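PDB 2FG1: helicase-like protein from Bacteroides thetaiotaomicron, which is of unknown function but carries a macro domain and may remove ADP-ribose hydrolytically from modified thymidine in DNA. Local coordinates for residues 49-52 with 53-57. Sequence-based numbering, arbitrary orientation.
Sequences PEEA and YRQWY
Within helix 48-59 the backbone carbonyls of Pro49, Glu50, Glu51 and Ala52 accept from the amides of Tyr53, Arg54, Gln55 and Trp56 in a regular i to i+4 ladder, with N...O separations between 2.9 and 3.0 Å. Two side-chain pairs of the same spacing accompany it, one on a flank beside Trp34, the other on the solvent side. On the flank, Glu50 and Arg54 run alongside each other and form a salt bridge in which OE2 of Glu50 takes both NE and NH2 of Arg54, each at 2.9 Å. The single oxygen lies at the guanidinium edge, close to its plane; NE approaches along the anti lone pair, whereas NH2 comes from above the carboxylate, whose plane is turned 65° from that of the guanidinium. Fully extended beyond a CG set opposite the backbone N, the Glu50 chain carries its carboxylate to the arginine. OE1 is held separately by the hydroxyl of Ser43, so both carboxylate oxygens are engaged. On the solvent side, NE2 of Gln55 donates to OE2 of Glu51 at 2.8 Å, nearly straight (171° at the hydrogen). Here the bend at chi2 of Glu51 (63°) brings the carboxylate to the amide, and the two planes are steeply inclined. The helix is amphipathic: on its inner side Pro49, Tyr53 and Trp56 pack on strands 68-74 and 77-85 of the macro-domain sheet, Tyr53 OH reaches Asn29 O, and Trp56 NE1 bonds to Glu61 O. An alanine in place of Arg54 would probably leave OE2 of Glu50 without its positive mate, its carboxylate then steadied chiefly through Ser43. Two N-H donors on one oxygen and Ser43 on the other should restrict rotation of the Glu50 carboxylate, whereas Gln55, being neutral, probably steadies Glu51 without offsetting its charge.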
loop_
_atom_site.group_PDB
_atom_site.type_symbol
_atom_site.label_atom_id
_atom_site.label_comp_id
_atom_site.label_asym_id
_atom_site.label_seq_id
_atom_site.Cartn_x
_atom_site.Cartn_y
_atom_site.Cartn_z
ATOM N N PRO A 49 -10.735 -3.987 -5.495
ATOM C CA PRO A 49 -9.893 -3.986 -4.284
ATOM C C PRO A 49 -10.698 -4.079 -2.987
ATOM O O PRO A 49 -10.365 -4.879 -2.113
ATOM C CB PRO A 49 -9.122 -2.660 -4.383
ATOM C CG PRO A 49 -9.090 -2.367 -5.852
ATOM C CD PRO A 49 -10.457 -2.810 -6.348
ATOM N N GLU A 50 -11.765 -3.288 -2.885
ATOM C CA GLU A 50 -12.604 -3.317 -1.699
ATOM C C GLU A 50 -13.266 -4.685 -1.495
ATOM O O GLU A 50 -13.250 -5.239 -0.392
ATOM C CB GLU A 50 -13.683 -2.235 -1.788
ATOM C CG GLU A 50 -14.626 -2.258 -0.581
ATOM C CD GLU A 50 -15.695 -1.189 -0.626
ATOM O OE1 GLU A 50 -15.638 -0.267 -1.478
ATOM O OE2 GLU A 50 -16.617 -1.290 0.213
ATOM N N GLU A 51 -13.850 -5.219 -2.563
ATOM C CA GLU A 51 -14.575 -6.485 -2.435
ATOM C C GLU A 51 -13.638 -7.633 -2.055
ATOM O O GLU A 51 -13.963 -8.462 -1.201
ATOM C CB GLU A 51 -15.381 -6.796 -3.691
ATOM C CG GLU A 51 -16.084 -8.173 -3.631
ATOM C CD GLU A 51 -17.127 -8.306 -2.524
ATOM O OE1 GLU A 51 -17.452 -7.294 -1.847
ATOM O OE2 GLU A 51 -17.641 -9.434 -2.342
ATOM N N ALA A 52 -12.460 -7.659 -2.671
ATOM C CA ALA A 52 -11.469 -8.670 -2.346
ATOM C C ALA A 52 -11.047 -8.560 -0.886
ATOM O O ALA A 52 -10.910 -9.566 -0.191
ATOM C CB ALA A 52 -10.272 -8.555 -3.288
ATOM N N TYR A 53 -10.834 -7.324 -0.425
ATOM C CA TYR A 53 -10.426 -7.102 0.962
ATOM C C TYR A 53 -11.516 -7.534 1.953
ATOM O O TYR A 53 -11.229 -8.173 2.965
ATOM C CB TYR A 53 -10.090 -5.621 1.161
ATOM C CG TYR A 53 -9.846 -5.220 2.592
ATOM C CD1 TYR A 53 -8.615 -5.433 3.201
ATOM C CD2 TYR A 53 -10.852 -4.609 3.334
ATOM C CE1 TYR A 53 -8.394 -5.056 4.521
ATOM C CE2 TYR A 53 -10.639 -4.221 4.644
ATOM C CZ TYR A 53 -9.417 -4.446 5.230
ATOM O OH TYR A 53 -9.242 -4.043 6.538
ATOM N N ARG A 54 -12.762 -7.171 1.668
ATOM C CA ARG A 54 -13.859 -7.533 2.560
ATOM C C ARG A 54 -14.063 -9.054 2.615
ATOM O O ARG A 54 -14.308 -9.617 3.679
ATOM C CB ARG A 54 -15.132 -6.810 2.143
ATOM C CG ARG A 54 -15.050 -5.297 2.376
ATOM C CD ARG A 54 -16.430 -4.686 2.365
ATOM N NE ARG A 54 -16.465 -3.221 2.314
ATOM C CZ ARG A 54 -16.317 -2.390 3.352
ATOM N NH1 ARG A 54 -16.018 -2.846 4.566
ATOM N NH2 ARG A 54 -16.457 -1.083 3.147
ATOM N N GLN A 55 -13.883 -9.728 1.477
ATOM C CA GLN A 55 -13.944 -11.197 1.477
ATOM C C GLN A 55 -12.774 -11.789 2.245
ATOM O O GLN A 55 -12.916 -12.777 2.963
ATOM C CB GLN A 55 -13.988 -11.768 0.058
ATOM C CG GLN A 55 -15.312 -11.514 -0.650
ATOM C CD GLN A 55 -15.499 -12.361 -1.894
ATOM O OE1 GLN A 55 -14.959 -13.474 -1.988
ATOM N NE2 GLN A 55 -16.289 -11.861 -2.839
ATOM N N TRP A 56 -11.602 -11.179 2.098
ATOM C CA TRP A 56 -10.429 -11.609 2.850
ATOM C C TRP A 56 -10.664 -11.518 4.368
ATOM O O TRP A 56 -10.379 -12.465 5.114
ATOM C CB TRP A 56 -9.236 -10.763 2.408
ATOM C CG TRP A 56 -7.887 -11.141 2.940
ATOM C CD1 TRP A 56 -7.493 -12.332 3.492
ATOM C CD2 TRP A 56 -6.736 -10.304 2.921
ATOM N NE1 TRP A 56 -6.159 -12.265 3.847
ATOM C CE2 TRP A 56 -5.673 -11.032 3.498
ATOM C CE3 TRP A 56 -6.504 -8.995 2.488
ATOM C CZ2 TRP A 56 -4.388 -10.494 3.640
ATOM C CZ3 TRP A 56 -5.224 -8.467 2.621
ATOM C CH2 TRP A 56 -4.184 -9.220 3.186
ATOM N N TYR A 57 -11.236 -10.401 4.817
ATOM C CA TYR A 57 -11.546 -10.234 6.233
ATOM C C TYR A 57 -12.437 -11.360 6.736
ATOM O O TYR A 57 -12.199 -11.934 7.803
ATOM C CB TYR A 57 -12.218 -8.875 6.500
ATOM C CG TYR A 57 -12.704 -8.777 7.925
ATOM C CD1 TYR A 57 -11.802 -8.615 8.973
ATOM C CD2 TYR A 57 -14.059 -8.890 8.234
ATOM C CE1 TYR A 57 -12.225 -8.547 10.285
ATOM C CE2 TYR A 57 -14.493 -8.836 9.563
ATOM C CZ TYR A 57 -13.561 -8.661 10.573
ATOM O OH TYR A 57 -13.959 -8.593 11.901
#